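Local atomic coordinates of putative oxidoreductase (Gluconobacter oxydans, PDB entry 3WJ7), a protein that acts as a reductase of the short-chain dehydrogenase/reductase (SDR) family, probably working on carbonyl substrates with a nicotinamide coenzyme. Residues 13-19 against 77-83; 30-34 against 52-57; 176-182 against 236-242; 229-234 against 316-320. Residues are numbered along the deposited sequence.

Contact 1: 13-19 against 77-83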
# COMPACT_ATOMS: atom_id res chain seq x y z
N ASN A 13 0.76 -11.19 40.72
CA ASN A 13 1.72 -12.33 40.92
C ASN A 13 1.30 -13.60 40.17
O ASN A 13 2.11 -14.49 39.90
CB ASN A 13 1.84 -12.65 42.43
CG ASN A 13 3.24 -13.12 42.82
OD1 ASN A 13 4.14 -13.16 41.99
ND2 ASN A 13 3.41 -13.47 44.10
N ASP A 14 0.02 -13.65 39.81
CA ASP A 14 -0.69 -14.88 39.47
C ASP A 14 -1.68 -14.61 38.35
O ASP A 14 -2.61 -15.40 38.12
CB ASP A 14 -1.43 -15.36 40.72
CG ASP A 14 -1.90 -14.18 41.61
OD1 ASP A 14 -2.35 -13.14 41.06
OD2 ASP A 14 -1.78 -14.28 42.87
N VAL A 15 -1.50 -13.49 37.67
CA VAL A 15 -2.44 -13.09 36.62
C VAL A 15 -1.99 -13.61 35.24
O VAL A 15 -0.80 -13.57 34.92
CB VAL A 15 -2.65 -11.57 36.58
CG1 VAL A 15 -3.63 -11.20 35.48
CG2 VAL A 15 -3.12 -11.07 37.93
N THR A 16 -2.95 -14.13 34.49
CA THR A 16 -2.80 -14.48 33.09
C THR A 16 -3.46 -13.37 32.23
O THR A 16 -4.66 -13.09 32.34
CB THR A 16 -3.40 -15.87 32.89
OG1 THR A 16 -2.60 -16.79 33.62
CG2 THR A 16 -3.40 -16.32 31.44
N LEU A 17 -2.64 -12.68 31.44
CA LEU A 17 -3.15 -11.66 30.50
C LEU A 17 -3.36 -12.29 29.12
O LEU A 17 -2.42 -12.87 28.58
CB LEU A 17 -2.20 -10.46 30.38
CG LEU A 17 -2.45 -9.35 29.32
CD1 LEU A 17 -3.68 -8.50 29.62
CD2 LEU A 17 -1.25 -8.43 29.18
N VAL A 18 -4.57 -12.21 28.56
CA VAL A 18 -4.77 -12.61 27.16
C VAL A 18 -5.16 -11.41 26.34
O VAL A 18 -5.94 -10.61 26.80
CB VAL A 18 -5.72 -13.82 26.93
CG1 VAL A 18 -6.31 -14.41 28.20
CG2 VAL A 18 -6.77 -13.52 25.86
N THR A 19 -4.58 -11.25 25.16
CA THR A 19 -4.96 -10.15 24.28
C THR A 19 -5.79 -10.77 23.20
O THR A 19 -5.80 -11.99 23.09
CB THR A 19 -3.77 -9.52 23.56
OG1 THR A 19 -3.20 -10.48 22.66
CG2 THR A 19 -2.74 -9.04 24.57
N GLY A 77 1.73 -7.12 37.50
CA GLY A 77 1.34 -8.31 38.28
C GLY A 77 1.06 -9.55 37.45
O GLY A 77 0.47 -10.52 37.95
N VAL A 78 1.47 -9.51 36.17
CA VAL A 78 1.17 -10.59 35.19
C VAL A 78 2.28 -11.66 35.07
O VAL A 78 3.41 -11.34 34.77
CB VAL A 78 0.85 -9.99 33.79
CG1 VAL A 78 0.75 -11.09 32.72
CG2 VAL A 78 -0.41 -9.12 33.83
N LYS A 79 1.97 -12.93 35.27
CA LYS A 79 2.97 -13.97 35.20
C LYS A 79 3.08 -14.56 33.77
O LYS A 79 4.18 -14.99 33.34
CB LYS A 79 2.60 -15.08 36.21
CG LYS A 79 3.39 -16.39 36.10
CD LYS A 79 2.82 -17.49 37.00
CE LYS A 79 3.83 -18.62 37.22
NZ LYS A 79 3.17 -19.96 37.22
N ILE A 80 1.92 -14.63 33.11
CA ILE A 80 1.73 -15.35 31.84
C ILE A 80 0.91 -14.51 30.85
O ILE A 80 -0.14 -13.92 31.18
CB ILE A 80 0.99 -16.68 32.05
CG1 ILE A 80 1.86 -17.70 32.82
CG2 ILE A 80 0.58 -17.30 30.72
CD1 ILE A 80 0.98 -18.62 33.65
N LEU A 81 1.42 -14.48 29.63
CA LEU A 81 0.85 -13.75 28.55
C LEU A 81 0.56 -14.69 27.37
O LEU A 81 1.44 -15.42 26.89
CB LEU A 81 1.79 -12.63 28.13
CG LEU A 81 1.34 -11.96 26.82
CD1 LEU A 81 -0.00 -11.24 26.99
CD2 LEU A 81 2.40 -11.00 26.32
N PHE A 82 -0.71 -14.66 26.96
CA PHE A 82 -1.19 -15.21 25.69
C PHE A 82 -1.44 -14.06 24.72
O PHE A 82 -2.37 -13.28 24.92
CB PHE A 82 -2.48 -15.98 25.90
CG PHE A 82 -2.29 -17.25 26.60
CD1 PHE A 82 -2.18 -18.43 25.90
CD2 PHE A 82 -2.18 -17.28 28.00
CE1 PHE A 82 -1.99 -19.66 26.57
CE2 PHE A 82 -1.98 -18.48 28.67
CZ PHE A 82 -1.89 -19.68 27.96
N HIS A 83 -0.62 -13.94 23.69
CA HIS A 83 -0.82 -12.90 22.69
C HIS A 83 -1.59 -13.49 21.54
O HIS A 83 -1.04 -14.23 20.77
CB HIS A 83 0.51 -12.36 22.15
CG HIS A 83 0.35 -11.27 21.13
ND1 HIS A 83 -0.83 -10.55 21.00
CD2 HIS A 83 1.20 -10.77 20.21
CE1 HIS A 83 -0.68 -9.66 20.04
NE2 HIS A 83 0.54 -9.78 19.54
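Strands 15-18 and 80-83 run parallel, their axes 14° apart in direction and approaching to 4.8 Å, and nearly all of their pairing is backbone. Ile80 O accepts from Leu17 N at 2.8 Å, Leu17 O from Phe82 N at 3.0 Å, and Phe82 O from Thr19 N at 3.0 Å. The register slips by one between Val15 and Thr16, a beta bulge in which Val15 O takes Lys79 N at 2.9 Å and, weakly, Ile80 N at 3.4 Å. In the Rossmann fold these are the first and fourth strands, adjacent in the sheet, and Thr19 opens the TGxxGxxG sequence of the extended SDR coenzyme loop. Backbone polar groups of Thr16 and Val18 are satisfied on strand 39-44, while Thr16 OG1 bonds to His38. Thr19 OG1 lies 2.9 Å from His83 ND1, a hydrogen bond of undetermined direction, and also bonds Val84 N; His83 NE2 is engaged by Thr106. Leucine methyls, Leu17 CD2 and Leu81 CD1 at 3.8 Å, fill the face toward helix 95-115.

Contact 2: 30-34 against 52-57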
# COMPACT_ATOMS: atom_id res chain seq x y z
N ALA A 30 -9.56 -17.94 25.88
CA ALA A 30 -9.89 -17.41 27.20
C ALA A 30 -10.74 -18.40 28.00
O ALA A 30 -10.42 -18.66 29.16
CB ALA A 30 -10.61 -16.08 27.08
N ARG A 31 -11.79 -18.95 27.38
CA ARG A 31 -12.70 -19.89 28.06
C ARG A 31 -11.90 -21.07 28.61
O ARG A 31 -12.09 -21.45 29.76
CB ARG A 31 -13.84 -20.39 27.14
CG ARG A 31 -14.93 -19.36 26.87
CD ARG A 31 -15.90 -19.79 25.75
NE ARG A 31 -16.25 -18.62 24.94
CZ ARG A 31 -15.98 -18.44 23.64
NH1 ARG A 31 -15.38 -19.37 22.90
NH2 ARG A 31 -16.33 -17.30 23.05
N VAL A 32 -11.00 -21.62 27.80
CA VAL A 32 -10.21 -22.78 28.21
C VAL A 32 -9.37 -22.47 29.47
O VAL A 32 -9.38 -23.22 30.43
CB VAL A 32 -9.36 -23.32 27.02
CG1 VAL A 32 -8.23 -24.24 27.47
CG2 VAL A 32 -10.26 -24.04 26.02
N LEU A 33 -8.65 -21.36 29.43
CA LEU A 33 -7.87 -20.88 30.56
C LEU A 33 -8.72 -20.71 31.81
O LEU A 33 -8.28 -21.04 32.93
CB LEU A 33 -7.22 -19.53 30.21
CG LEU A 33 -6.21 -19.66 29.09
CD1 LEU A 33 -5.61 -18.30 28.77
CD2 LEU A 33 -5.14 -20.69 29.41
N GLU A 34 -9.92 -20.16 31.63
CA GLU A 34 -10.85 -19.99 32.73
C GLU A 34 -11.24 -21.34 33.37
O GLU A 34 -11.24 -21.44 34.59
CB GLU A 34 -12.09 -19.24 32.27
CG GLU A 34 -13.03 -18.87 33.40
CD GLU A 34 -12.67 -17.54 34.05
OE1 GLU A 34 -12.27 -16.60 33.31
OE2 GLU A 34 -12.80 -17.44 35.30
N ASN A 52 -18.95 -11.57 23.52
CA ASN A 52 -18.63 -12.95 23.94
C ASN A 52 -17.60 -12.94 25.09
O ASN A 52 -16.79 -13.87 25.28
CB ASN A 52 -18.24 -13.85 22.74
CG ASN A 52 -17.10 -13.28 21.91
OD1 ASN A 52 -16.61 -12.17 22.16
ND2 ASN A 52 -16.67 -14.04 20.91
N ILE A 53 -17.69 -11.86 25.87
CA ILE A 53 -16.80 -11.57 26.98
C ILE A 53 -17.52 -11.70 28.32
O ILE A 53 -17.09 -12.50 29.14
CB ILE A 53 -16.20 -10.15 26.88
CG1 ILE A 53 -14.89 -10.17 26.13
CG2 ILE A 53 -15.96 -9.53 28.26
CD1 ILE A 53 -14.13 -8.88 26.32
N ALA A 54 -18.58 -10.93 28.54
CA ALA A 54 -19.18 -10.79 29.89
C ALA A 54 -19.32 -12.14 30.60
O ALA A 54 -19.23 -12.21 31.82
CB ALA A 54 -20.49 -10.03 29.85
N GLU A 55 -19.50 -13.21 29.82
CA GLU A 55 -19.36 -14.61 30.25
C GLU A 55 -18.20 -14.90 31.22
O GLU A 55 -18.31 -15.78 32.06
CB GLU A 55 -19.17 -15.51 29.03
CG GLU A 55 -20.28 -16.51 28.81
CD GLU A 55 -20.00 -17.41 27.62
OE1 GLU A 55 -18.80 -17.64 27.31
OE2 GLU A 55 -20.98 -17.87 27.00
N LEU A 56 -17.10 -14.19 31.07
CA LEU A 56 -15.90 -14.44 31.87
C LEU A 56 -15.79 -13.43 33.00
O LEU A 56 -15.82 -12.23 32.77
CB LEU A 56 -14.65 -14.35 30.99
CG LEU A 56 -14.64 -15.08 29.64
CD1 LEU A 56 -13.72 -14.38 28.65
CD2 LEU A 56 -14.24 -16.54 29.81
N ASN A 57 -15.70 -13.92 34.22
CA ASN A 57 -15.34 -13.04 35.32
C ASN A 57 -13.87 -12.76 35.04
O ASN A 57 -13.03 -13.67 35.05
CB ASN A 57 -15.61 -13.65 36.72
CG ASN A 57 -14.95 -15.01 36.93
OD1 ASN A 57 -15.16 -15.95 36.17
ND2 ASN A 57 -14.16 -15.12 38.00
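This is a partly buried helix-against-loop contact on the flank of the Rossmann-fold part of the protein, which in this family binds the coenzyme: one side of helix 24-35 is covered by residues 52-57, in the connection between strands 39-44 and 59-62. The approach is made by side chains, since the nearest CA atoms, those of Arg31 and Leu56, are still 7.4 Å apart. Leu56, with 78 Å² covered, is the apolar plug. Leu56 CD1 is 3.9 Å from Ala30 CB, Leu56 CD2 is 4.1 Å from Arg31 CG and 4.0 Å from Glu34 OE1, and beneath the helix this leucine also meets Leu42 of strand 39-44. A backbone hydrogen bond from Leu56 N to Ile53 O, 2.6 Å, holds the loop in a turn just before this leucine. Toward solvent the contact becomes ionic. Arg31 NE and Glu55 OE1 form a long salt bridge of 3.6 Å, with Glu55 OE1 near the guanidinium plane; the other carboxylate oxygen of Glu55 is salt-bridged to Arg188, so this glutamate serves two arginines. Leu33 turns from the loop to rest on strand 15-18. Such a helix, resting on the sheet with a leucine of the loop after the second strand tucked in beside it, belongs to the first beta-alpha-beta unit of the Rossmann fold, whose second strand and following loop commonly line the adenosine side of the coenzyme pocket in SDR enzymes.

Contact 3: 176-182 against 236-242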
# COMPACT_ATOMS: atom_id res chain seq x y z
N ALA A 176 9.30 -16.93 25.22
CA ALA A 176 8.11 -17.19 24.37
C ALA A 176 8.10 -18.58 23.73
O ALA A 176 9.15 -19.12 23.30
CB ALA A 176 7.94 -16.11 23.30
N ILE A 177 6.91 -19.15 23.71
CA ILE A 177 6.62 -20.38 23.01
C ILE A 177 5.64 -20.00 21.92
O ILE A 177 4.67 -19.28 22.18
CB ILE A 177 5.92 -21.34 23.98
CG1 ILE A 177 6.89 -21.82 25.07
CG2 ILE A 177 5.19 -22.45 23.23
CD1 ILE A 177 6.27 -22.53 26.28
N ILE A 178 5.87 -20.50 20.70
CA ILE A 178 5.03 -20.19 19.54
C ILE A 178 4.11 -21.33 19.10
O ILE A 178 4.53 -22.49 18.91
CB ILE A 178 5.86 -19.79 18.31
CG1 ILE A 178 6.85 -18.70 18.68
CG2 ILE A 178 4.94 -19.38 17.12
CD1 ILE A 178 7.79 -18.32 17.54
N VAL A 179 2.88 -20.94 18.80
CA VAL A 179 1.83 -21.80 18.34
C VAL A 179 1.41 -21.27 16.94
O VAL A 179 1.39 -20.05 16.68
CB VAL A 179 0.79 -21.70 19.47
CG1 VAL A 179 -0.62 -21.44 19.03
CG2 VAL A 179 0.95 -22.87 20.47
N ASN A 180 1.14 -22.19 16.02
CA ASN A 180 0.75 -21.91 14.65
C ASN A 180 -0.56 -22.67 14.32
O ASN A 180 -0.54 -23.78 13.79
CB ASN A 180 1.85 -22.37 13.69
CG ASN A 180 3.21 -21.72 13.95
OD1 ASN A 180 3.62 -20.79 13.23
ND2 ASN A 180 3.93 -22.20 14.96
N PRO A 181 -1.72 -22.10 14.67
CA PRO A 181 -3.00 -22.70 14.29
C PRO A 181 -3.18 -22.73 12.76
O PRO A 181 -2.64 -21.88 12.07
CB PRO A 181 -4.03 -21.71 14.84
CG PRO A 181 -3.28 -20.80 15.77
CD PRO A 181 -1.87 -20.79 15.30
N SER A 182 -3.90 -23.73 12.25
CA SER A 182 -4.28 -23.76 10.85
C SER A 182 -5.54 -22.90 10.72
O SER A 182 -5.63 -21.84 11.33
CB SER A 182 -4.53 -25.20 10.38
OG SER A 182 -5.58 -25.82 11.12
N ILE A 236 10.21 -23.22 25.60
CA ILE A 236 10.62 -21.93 25.11
C ILE A 236 11.50 -22.00 23.86
O ILE A 236 12.48 -22.72 23.83
CB ILE A 236 11.29 -21.13 26.22
CG1 ILE A 236 10.20 -20.76 27.23
CG2 ILE A 236 11.92 -19.90 25.60
CD1 ILE A 236 10.66 -20.68 28.66
N GLY A 237 11.09 -21.29 22.81
CA GLY A 237 11.81 -21.22 21.54
C GLY A 237 11.26 -22.10 20.43
O GLY A 237 11.69 -21.98 19.25
N GLU A 238 10.33 -22.99 20.78
CA GLU A 238 9.77 -23.89 19.81
C GLU A 238 8.45 -23.33 19.25
O GLU A 238 7.76 -22.55 19.92
CB GLU A 238 9.50 -25.24 20.46
CG GLU A 238 10.71 -25.96 21.08
CD GLU A 238 11.79 -26.29 20.06
OE1 GLU A 238 12.91 -25.79 20.25
OE2 GLU A 238 11.52 -27.03 19.08
N LYS A 239 8.14 -23.74 18.01
CA LYS A 239 6.84 -23.54 17.37
C LYS A 239 6.09 -24.85 17.37
O LYS A 239 6.67 -25.93 17.19
CB LYS A 239 6.98 -23.24 15.86
CG LYS A 239 7.85 -22.08 15.43
CD LYS A 239 8.30 -22.42 14.01
CE LYS A 239 8.59 -21.20 13.15
NZ LYS A 239 9.80 -21.43 12.30
N TYR A 240 4.77 -24.75 17.45
CA TYR A 240 3.96 -25.95 17.31
C TYR A 240 2.78 -25.70 16.44
O TYR A 240 1.99 -24.81 16.73
CB TYR A 240 3.48 -26.44 18.69
CG TYR A 240 4.56 -26.64 19.74
CD1 TYR A 240 5.05 -25.55 20.49
CD2 TYR A 240 5.08 -27.91 20.00
CE1 TYR A 240 6.03 -25.73 21.47
CE2 TYR A 240 6.06 -28.10 20.98
CZ TYR A 240 6.53 -27.02 21.71
OH TYR A 240 7.49 -27.21 22.67
N ILE A 241 2.67 -26.45 15.35
CA ILE A 241 1.49 -26.37 14.46
C ILE A 241 0.26 -26.93 15.17
O ILE A 241 0.32 -27.99 15.76
CB ILE A 241 1.72 -27.19 13.16
CG1 ILE A 241 2.77 -26.50 12.29
CG2 ILE A 241 0.44 -27.33 12.36
CD1 ILE A 241 3.55 -27.40 11.38
N LEU A 242 -0.85 -26.20 15.13
CA LEU A 242 -2.06 -26.68 15.74
C LEU A 242 -3.07 -26.89 14.66
O LEU A 242 -3.96 -26.08 14.48
CB LEU A 242 -2.56 -25.69 16.79
CG LEU A 242 -1.72 -25.45 18.07
CD1 LEU A 242 -2.50 -24.57 19.06
CD2 LEU A 242 -1.18 -26.75 18.78
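Val179 and Leu242 form the apolar centre, with Val179 CG1 3.7 Å from Leu242 CD1 on a sheet face that also carries Tyr240 and Pro181 and is covered by helix 220-233. Farther along, Ile177 CG2 sits 3.8 Å from Tyr240 CE1 at the ring edge, and Ile177 CG1 is 4.1 Å from Ile236 CG1. The reverse face, with Ile178, Asn180, Lys239 and Ile241, brings Ile178 against helix 153-172. Between the faces, strands 176-181 and 239-242 run parallel with a crossing angle of -23°, and six backbone hydrogen bonds join the segments. Gly237 N to Ala176 O (3.0 Å) and Ile178 N to Glu238 O (2.9 Å) begin the series. Tyr240 N to Ile178 O (2.7 Å), Asn180 N to Tyr240 O and Leu242 N to Asn180 O (each 2.8 Å) continue it, and Ser182 N to Leu242 O (3.2 Å) ends it. Gly237, at phi 101° and psi -11°, makes the entry turn, where a CB would jam against the preceding carbonyl. At the polar edge Lys312 meets the Tyr240 ring as a cation-pi partner and salt-bridges Glu238, and Tyr240 OH bonds Lys235 N. A mercury ion lies about 4 Å from the Pro181 side chain. Because the hydrogen bonds between the segments are all main-chain, the chemistry fixes their register without specific polar side-chain pairing, leaving side chains to bind the layers above and below.

Contact 4: 229-234 against 316-320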
# COMPACT_ATOMS: atom_id res chain seq x y z
N LEU A 229 -2.04 -26.39 26.41
CA LEU A 229 -1.00 -27.45 26.37
C LEU A 229 0.36 -26.90 26.09
O LEU A 229 1.34 -27.46 26.57
CB LEU A 229 -1.33 -28.49 25.29
CG LEU A 229 -2.67 -29.19 25.54
CD1 LEU A 229 -3.11 -30.07 24.37
CD2 LEU A 229 -2.57 -29.94 26.87
N ALA A 230 0.45 -25.82 25.31
CA ALA A 230 1.76 -25.22 25.05
C ALA A 230 2.29 -24.50 26.28
O ALA A 230 3.49 -24.53 26.52
CB ALA A 230 1.74 -24.29 23.87
N LEU A 231 1.38 -23.88 27.04
CA LEU A 231 1.73 -23.32 28.33
C LEU A 231 2.19 -24.41 29.31
O LEU A 231 3.13 -24.18 30.07
CB LEU A 231 0.54 -22.57 28.95
CG LEU A 231 0.73 -22.26 30.45
CD1 LEU A 231 1.68 -21.14 30.68
CD2 LEU A 231 -0.57 -21.87 31.09
N GLU A 232 1.52 -25.57 29.32
CA GLU A 232 1.87 -26.63 30.29
C GLU A 232 3.12 -27.42 29.92
O GLU A 232 3.98 -27.57 30.77
CB GLU A 232 0.70 -27.54 30.58
CG GLU A 232 -0.32 -26.87 31.50
CD GLU A 232 -1.77 -27.17 31.11
OE1 GLU A 232 -2.00 -28.14 30.36
OE2 GLU A 232 -2.69 -26.42 31.55
N ARG A 233 3.25 -27.86 28.66
CA ARG A 233 4.31 -28.81 28.28
C ARG A 233 5.23 -28.35 27.15
O ARG A 233 6.07 -29.12 26.68
CB ARG A 233 3.72 -30.22 27.95
CG ARG A 233 2.56 -30.66 28.85
CD ARG A 233 1.95 -32.03 28.50
NE ARG A 233 2.56 -33.15 29.24
CZ ARG A 233 3.08 -34.25 28.69
NH1 ARG A 233 3.09 -34.45 27.36
NH2 ARG A 233 3.60 -35.19 29.48
N GLY A 234 5.09 -27.11 26.70
CA GLY A 234 5.87 -26.63 25.53
C GLY A 234 7.20 -26.08 25.97
O GLY A 234 7.32 -25.70 27.11
N GLU A 316 4.72 -34.15 21.39
CA GLU A 316 5.37 -33.34 22.41
C GLU A 316 4.40 -32.70 23.37
O GLU A 316 4.81 -32.17 24.41
CB GLU A 316 6.27 -32.28 21.77
CG GLU A 316 7.22 -32.85 20.73
CD GLU A 316 8.65 -32.98 21.22
OE1 GLU A 316 8.89 -33.71 22.21
OE2 GLU A 316 9.52 -32.33 20.60
N LEU A 317 3.10 -32.74 23.07
CA LEU A 317 2.18 -31.98 23.92
C LEU A 317 0.96 -32.75 24.30
O LEU A 317 0.21 -32.30 25.17
CB LEU A 317 1.72 -30.66 23.25
CG LEU A 317 2.63 -29.55 22.73
CD1 LEU A 317 1.74 -28.35 22.48
CD2 LEU A 317 3.78 -29.13 23.65
N GLY A 318 0.73 -33.87 23.61
CA GLY A 318 -0.54 -34.61 23.72
C GLY A 318 -1.77 -33.83 23.23
O GLY A 318 -2.84 -33.89 23.83
N TYR A 319 -1.58 -33.09 22.14
CA TYR A 319 -2.64 -32.39 21.39
C TYR A 319 -3.49 -33.38 20.62
O TYR A 319 -2.96 -34.21 19.91
CB TYR A 319 -1.93 -31.47 20.39
CG TYR A 319 -2.80 -30.75 19.40
CD1 TYR A 319 -3.82 -29.88 19.83
CD2 TYR A 319 -2.57 -30.89 18.05
CE1 TYR A 319 -4.62 -29.20 18.91
CE2 TYR A 319 -3.34 -30.21 17.12
CZ TYR A 319 -4.34 -29.36 17.56
OH TYR A 319 -5.10 -28.75 16.64
N ALA A 320 -4.82 -33.29 20.73
CA ALA A 320 -5.67 -34.33 20.10
C ALA A 320 -6.82 -33.70 19.34
O ALA A 320 -7.94 -33.66 19.85
CB ALA A 320 -6.20 -35.33 21.16
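Leu317, Leu229 and Arg233 carry the contact, losing 108, 65 and 52 Å² respectively of a summed 302 Å². Leu317, just before Gly318 in the 316-320 segment, inserts its side chain against the last turn of helix 220-233: Leu317 CD1 is 4.2 Å from Leu229 CB and 4.3 Å from Ala230 CB, while Leu317 CD2 lies 3.8 Å from Gly234 CA and 4.4 Å from Arg233 CB. Leu229 answers from the other segment, its CD1 reaching Tyr319 CA at 3.8 Å and Gly318 O at 3.9 Å. Arg233 lies along the exposed border, with CD 3.8 Å from Leu317 O; its guanidinium makes no hydrogen bond across, and the residue touches a crystal neighbour, so its pose may partly reflect the lattice. With no hydrogen bonds between the segments, the contact depends on apolar fit. Two glycines shape the chain here. Gly318, phi 64°, redirects it toward Tyr319, and at Gly234 a CB would clash with Ala230 O, 2.6 Å from its ideal position. Around this junction helix 220-233 lies on the sheet, with Ala230 on Ile177 and Val179 of strand 176-185 and Leu231 on Ile80 and Phe82 of strand 78-83. On the same face of the sheet, beside the helix, Leu317 rests on Tyr240 and Tyr319 on Leu242, both of strand 239-248, with Tyr319 OH bonded to Gly243 O.

Contacts 1 and 3 are the buried pair: parallel strand pairings in one sheet, 18 Å apart between centres, held mainly by main-chain hydrogen bonds, with one side-chain bond, Thr19 to His83, added in contact 1. Contacts 2 and 4 are partly buried, lack clear hydrogen bonds between their segments and lean on one inserted leucine each, with a long salt bridge added only in contact 2. The layers interlock. Leu33 of contact 2 meets Phe82 of contact 1 (CD1 to CE2, 3.6 Å), and Leu231 of contact 4 reaches the same ring (CB to CZ, 3.9 Å). Contacts 3 and 4 are closest, about 10 Å between centres; Tyr240 OH is 3.3 Å from Gly234 CA, where helix 220-233 leads into strand 239-248.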